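Local coordinates for protein probable dehydrogenase (Bordetella bronchiseptica, PDB 3MOI) that is of unknown specificity but probably acts as an NAD(P)-dependent dehydrogenase of the GFO/IDH/MocA family, pairing a Rossmann-fold domain with a mainly beta C-terminal domain, at residues K95-T98 with E103-R106; I174-L179 with D367-C372. All blocks are in the same frame, centred on the assembly; numbering follows the deposited sequence.

The two contacts follow one another along the chain, their centres 11 Å apart, and they meet directly. In contact 1 the loop 95-98 packs on the helix that follows it, 101-114, within the Rossmann-type domain; in contact 2, residues 174-179 of the C-terminal family domain pack on the late helix 362-381. Among the approaches that join them, Pro96 CG lies 3.6 Å from Tyr176 O, Lys95 CE 3.3 Å from Asn177 O, and Leu369 CD1 3.4 Å from Thr98 O. Lys95 and Pro96 belong to an EKP sequence which in relatives borders the nicotinamide site, so this junction probably lies near the active-site cleft between the domains.

Contact 1 (K95-T98 with E103-R106); sequences KPLT and EADR
Thr98 and Ala104 bring the two backbones closest, CA to CA 6.4 Å, where the loop 95-98 runs past the first turns of the helix to which Ala104 belongs. Thr98 contributes the largest share of the buried surface. Its OG1 stands 3.9 Å from Ala104 N and 4.0 Å from Ala104 CB, distances of van der Waals packing, so the hydroxyl rests against the helix without bonding to that amide. The methyl branch faces Glu103, but its exact position is doubtful: the Thr98 side chain is nearly eclipsed (chi1 -5°), and CG2 is modelled too close to the Glu103 carboxylate. Glu103 has CG anti to its carbonyl carbon (chi1 -74°), and from there the extended chain passes across the threonine at an angle. Leu97 adds a looser apolar touch, with CD1 4.5 Å from Ala104 CB. The cis peptide bond before Pro96 shapes the start of this loop, in the EKP sequence known from the family. Ser100 OG bonds Glu103 N at the beginning of the helix, while His77 ND1 bonds Leu97 O from the start of helix 77-86. Strand 90-93, this loop, helix 101-114 and strand 118-120 form a beta-alpha-beta unit at the edge of the parallel sheet; Glu103 and Arg106 rest on Cys78 of helix 77-86, and Asp105 pairs with Lys366 of helix 362-381.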
loop_
_atom_site.group_PDB
_atom_site.type_symbol
_atom_site.label_atom_id
_atom_site.label_comp_id
_atom_site.label_asym_id
_atom_site.label_seq_id
_atom_site.Cartn_x
_atom_site.Cartn_y
_atom_site.Cartn_z
ATOM N N LYS A 95 20.077 -15.592 0.673
ATOM C CA LYS A 95 18.706 -16.014 0.490
ATOM C C LYS A 95 18.582 -16.421 -0.978
ATOM O O LYS A 95 19.269 -15.899 -1.815
ATOM C CB LYS A 95 17.764 -14.881 0.858
ATOM C CG LYS A 95 17.754 -13.689 -0.128
ATOM C CD LYS A 95 16.395 -13.514 -0.958
ATOM C CE LYS A 95 16.652 -12.966 -2.419
ATOM N NZ LYS A 95 17.844 -12.016 -2.553
ATOM N N PRO A 96 17.759 -17.415 -1.286
ATOM C CA PRO A 96 16.960 -18.163 -0.337
ATOM C C PRO A 96 17.830 -19.013 0.568
ATOM O O PRO A 96 18.813 -19.564 0.103
ATOM C CB PRO A 96 16.084 -19.041 -1.239
ATOM C CG PRO A 96 16.072 -18.378 -2.567
ATOM C CD PRO A 96 17.414 -17.748 -2.682
ATOM N N LEU A 97 17.506 -19.072 1.853
ATOM C CA LEU A 97 18.170 -20.044 2.752
ATOM C C LEU A 97 18.096 -21.445 2.128
ATOM O O LEU A 97 19.142 -22.047 1.843
ATOM C CB LEU A 97 17.471 -20.103 4.116
ATOM C CG LEU A 97 18.212 -20.225 5.448
ATOM C CD1 LEU A 97 17.513 -21.188 6.399
ATOM C CD2 LEU A 97 19.689 -20.543 5.338
ATOM N N THR A 98 16.861 -21.946 1.957
ATOM C CA THR A 98 16.550 -23.222 1.379
ATOM C C THR A 98 15.093 -23.105 1.013
ATOM O O THR A 98 14.388 -22.253 1.567
ATOM C CB THR A 98 16.370 -24.354 2.376
ATOM O OG1 THR A 98 16.660 -23.939 3.724
ATOM C CG2 THR A 98 17.041 -25.553 1.952
ATOM N N GLU A 103 15.575 -29.426 5.213
ATOM C CA GLU A 103 16.889 -28.832 5.035
ATOM C C GLU A 103 17.168 -27.792 6.129
ATOM O O GLU A 103 18.210 -27.821 6.835
ATOM C CB GLU A 103 17.068 -28.218 3.648
ATOM C CG GLU A 103 17.244 -29.302 2.565
ATOM C CD GLU A 103 17.749 -28.805 1.179
ATOM O OE1 GLU A 103 18.165 -27.647 1.032
ATOM O OE2 GLU A 103 17.742 -29.620 0.204
ATOM N N ALA A 104 16.238 -26.874 6.269
ATOM C CA ALA A 104 16.413 -25.838 7.256
ATOM C C ALA A 104 16.678 -26.455 8.637
ATOM O O ALA A 104 17.441 -25.936 9.376
ATOM C CB ALA A 104 15.264 -24.974 7.276
ATOM N N ASP A 105 16.088 -27.594 8.947
ATOM C CA ASP A 105 16.340 -28.230 10.230
ATOM C C ASP A 105 17.717 -28.800 10.243
ATOM O O ASP A 105 18.370 -28.699 11.246
ATOM C CB ASP A 105 15.317 -29.340 10.574
ATOM C CG ASP A 105 13.949 -28.767 10.968
ATOM O OD1 ASP A 105 13.854 -27.514 11.243
ATOM O OD2 ASP A 105 12.971 -29.549 11.013
ATOM N N ARG A 106 18.170 -29.389 9.149
ATOM C CA ARG A 106 19.518 -29.936 9.146
ATOM C C ARG A 106 20.551 -28.848 9.327
ATOM O O ARG A 106 21.613 -29.082 9.939
ATOM C CB ARG A 106 19.869 -30.676 7.842
ATOM C CG ARG A 106 19.182 -32.042 7.586
ATOM C CD ARG A 106 19.883 -32.690 6.308
ATOM N NE ARG A 106 21.317 -32.961 6.597
ATOM C CZ ARG A 106 22.325 -32.968 5.717
ATOM N NH1 ARG A 106 22.164 -32.660 4.417
ATOM N NH2 ARG A 106 23.534 -33.262 6.162
#

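Contact 2 (I174-L179 with D367-C372); sequences IIYNQL and DTLEVC
Ile175 and Cys372 form the tightest part of this buried interface, with their CA atoms 6.2 Å apart. The touching branch of Ile175 is CG2, which sits 3.8 Å from Cys372 CB and 3.9 Å from the carbonyl oxygen of the same cysteine. Cys372 points its side chain at the short helix, and its SG comes 3.3 Å from Ile175 O. Alongside this pair, Tyr176 and Leu369 meet at an angle: CD1 of the leucine lies near the plane of the phenol ring, 4.1 Å from CE1, so Leu369 meets the edge of the ring and not its face. Leu369 reaches there with CG anti to the backbone N (chi1 171°); the bond leaving its backbone does not aim at helix 174-177, but its end comes nearer. The short helix 174-177 is held closed by Ile174 O, which accepts both Gln178 N (3.1 Å) and Leu179 N (3.0 Å). After Gln178, where the chain leaves helical angles, helix 179-190 begins. In relatives of the GFO/IDH/MocA fold the corresponding region lies near the substrate site, and probably does so here; helix 362-381 packs against the side that carries Ile175 and Tyr176. Further along that helix Val375 and Leu376 receive Ile175, and Leu373 and Leu376 receive Tyr176, while Pro180 and Ile183 of helix 179-190 lie against Cys372. One turn earlier Thr368 OG1 bonds Asp184, and Asp367 forms salt bridges with Lys187 and Arg387, tying helix 362-381 to helix 179-190 and the chain end. Glu370 pairs with Arg387 and with Arg101, the latter on helix 101-114 of the Rossmann-type domain.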
loop_
_atom_site.group_PDB
_atom_site.type_symbol
_atom_site.label_atom_id
_atom_site.label_comp_id
_atom_site.label_asym_id
_atom_site.label_seq_id
_atom_site.Cartn_x
_atom_site.Cartn_y
_atom_site.Cartn_z
ATOM N N ILE A 174 8.904 -14.432 -7.364
ATOM C CA ILE A 174 9.008 -13.430 -6.374
ATOM C C ILE A 174 8.787 -13.954 -4.960
ATOM O O ILE A 174 9.199 -13.277 -4.023
ATOM C CB ILE A 174 8.077 -12.204 -6.645
ATOM C CG1 ILE A 174 6.617 -12.549 -6.470
ATOM C CG2 ILE A 174 8.299 -11.603 -8.038
ATOM C CD1 ILE A 174 5.882 -11.491 -5.558
ATOM N N ILE A 175 8.173 -15.125 -4.780
ATOM C CA ILE A 175 7.902 -15.569 -3.447
ATOM C C ILE A 175 9.191 -15.870 -2.679
ATOM O O ILE A 175 9.321 -15.609 -1.445
ATOM C CB ILE A 175 7.011 -16.845 -3.397
ATOM C CG1 ILE A 175 5.584 -16.604 -3.951
ATOM C CG2 ILE A 175 6.908 -17.398 -1.912
ATOM C CD1 ILE A 175 5.024 -15.264 -3.742
ATOM N N TYR A 176 10.143 -16.428 -3.374
ATOM C CA TYR A 176 11.385 -16.800 -2.726
ATOM C C TYR A 176 12.545 -15.809 -2.936
ATOM O O TYR A 176 13.556 -15.855 -2.235
ATOM C CB TYR A 176 11.818 -18.138 -3.292
ATOM C CG TYR A 176 10.921 -19.278 -2.994
ATOM C CD1 TYR A 176 10.736 -19.707 -1.664
ATOM C CD2 TYR A 176 10.306 -20.015 -4.033
ATOM C CE1 TYR A 176 9.916 -20.805 -1.376
ATOM C CE2 TYR A 176 9.455 -21.097 -3.753
ATOM C CZ TYR A 176 9.287 -21.509 -2.428
ATOM O OH TYR A 176 8.536 -22.641 -2.119
ATOM N N ASN A 177 12.412 -14.942 -3.924
ATOM C CA ASN A 177 13.549 -14.094 -4.371
ATOM C C ASN A 177 13.327 -12.601 -4.082
ATOM O O ASN A 177 14.232 -11.775 -4.283
ATOM C CB ASN A 177 13.778 -14.369 -5.856
ATOM C CG ASN A 177 14.122 -15.845 -6.100
ATOM O OD1 ASN A 177 15.196 -16.294 -5.733
ATOM N ND2 ASN A 177 13.188 -16.613 -6.678
ATOM N N GLN A 178 12.111 -12.236 -3.661
ATOM C CA GLN A 178 11.797 -10.824 -3.408
ATOM C C GLN A 178 11.021 -10.610 -2.071
ATOM O O GLN A 178 11.410 -9.836 -1.190
ATOM C CB GLN A 178 11.042 -10.274 -4.599
ATOM C CG GLN A 178 11.891 -10.126 -5.905
ATOM C CD GLN A 178 12.928 -8.979 -5.768
ATOM O OE1 GLN A 178 14.056 -9.181 -5.294
ATOM N NE2 GLN A 178 12.513 -7.781 -6.112
ATOM N N LEU A 179 9.934 -11.320 -1.902
ATOM C CA LEU A 179 9.146 -11.181 -0.710
ATOM C C LEU A 179 10.000 -11.325 0.587
ATOM O O LEU A 179 9.762 -10.639 1.571
ATOM C CB LEU A 179 8.048 -12.231 -0.763
ATOM C CG LEU A 179 6.659 -11.774 -1.199
ATOM C CD1 LEU A 179 6.655 -10.607 -2.194
ATOM C CD2 LEU A 179 5.763 -12.948 -1.653
ATOM N N ASP A 367 12.057 -19.475 9.716
ATOM C CA ASP A 367 10.875 -18.710 9.962
ATOM C C ASP A 367 10.433 -17.880 8.762
ATOM O O ASP A 367 9.244 -17.903 8.382
ATOM C CB ASP A 367 11.022 -17.860 11.216
ATOM C CG ASP A 367 9.758 -17.076 11.504
ATOM O OD1 ASP A 367 8.850 -17.585 12.262
ATOM O OD2 ASP A 367 9.651 -15.989 10.894
ATOM N N THR A 368 11.375 -17.242 8.076
ATOM C CA THR A 368 11.016 -16.535 6.857
ATOM C C THR A 368 10.580 -17.528 5.780
ATOM O O THR A 368 9.594 -17.301 5.001
ATOM C CB THR A 368 12.168 -15.678 6.398
ATOM O OG1 THR A 368 12.332 -14.638 7.355
ATOM C CG2 THR A 368 11.931 -15.071 4.992
ATOM N N LEU A 369 11.266 -18.651 5.696
ATOM C CA LEU A 369 10.808 -19.665 4.725
ATOM C C LEU A 369 9.355 -20.016 5.071
ATOM O O LEU A 369 8.523 -20.022 4.175
ATOM C CB LEU A 369 11.716 -20.871 4.722
ATOM C CG LEU A 369 11.311 -22.124 3.944
ATOM C CD1 LEU A 369 11.165 -21.906 2.420
ATOM C CD2 LEU A 369 12.318 -23.161 4.236
ATOM N N GLU A 370 8.990 -20.164 6.359
ATOM C CA GLU A 370 7.608 -20.610 6.650
ATOM C C GLU A 370 6.634 -19.566 6.281
ATOM O O GLU A 370 5.542 -19.873 5.849
ATOM C CB GLU A 370 7.397 -21.004 8.085
ATOM C CG GLU A 370 8.100 -22.303 8.425
ATOM C CD GLU A 370 8.150 -22.622 9.904
ATOM O OE1 GLU A 370 7.650 -21.825 10.725
ATOM O OE2 GLU A 370 8.673 -23.700 10.274
ATOM N N VAL A 371 7.019 -18.305 6.437
ATOM C CA VAL A 371 6.105 -17.240 6.054
ATOM C C VAL A 371 5.896 -17.249 4.530
ATOM O O VAL A 371 4.778 -17.159 4.065
ATOM C CB VAL A 371 6.607 -15.874 6.530
ATOM C CG1 VAL A 371 5.788 -14.771 5.916
ATOM C CG2 VAL A 371 6.617 -15.819 8.091
ATOM N N CYS A 372 6.960 -17.390 3.756
ATOM C CA CYS A 372 6.768 -17.621 2.322
ATOM C C CYS A 372 5.813 -18.794 2.023
ATOM O O CYS A 372 4.913 -18.669 1.175
ATOM C CB CYS A 372 8.086 -17.950 1.637
ATOM S SG CYS A 372 9.299 -16.603 1.667
#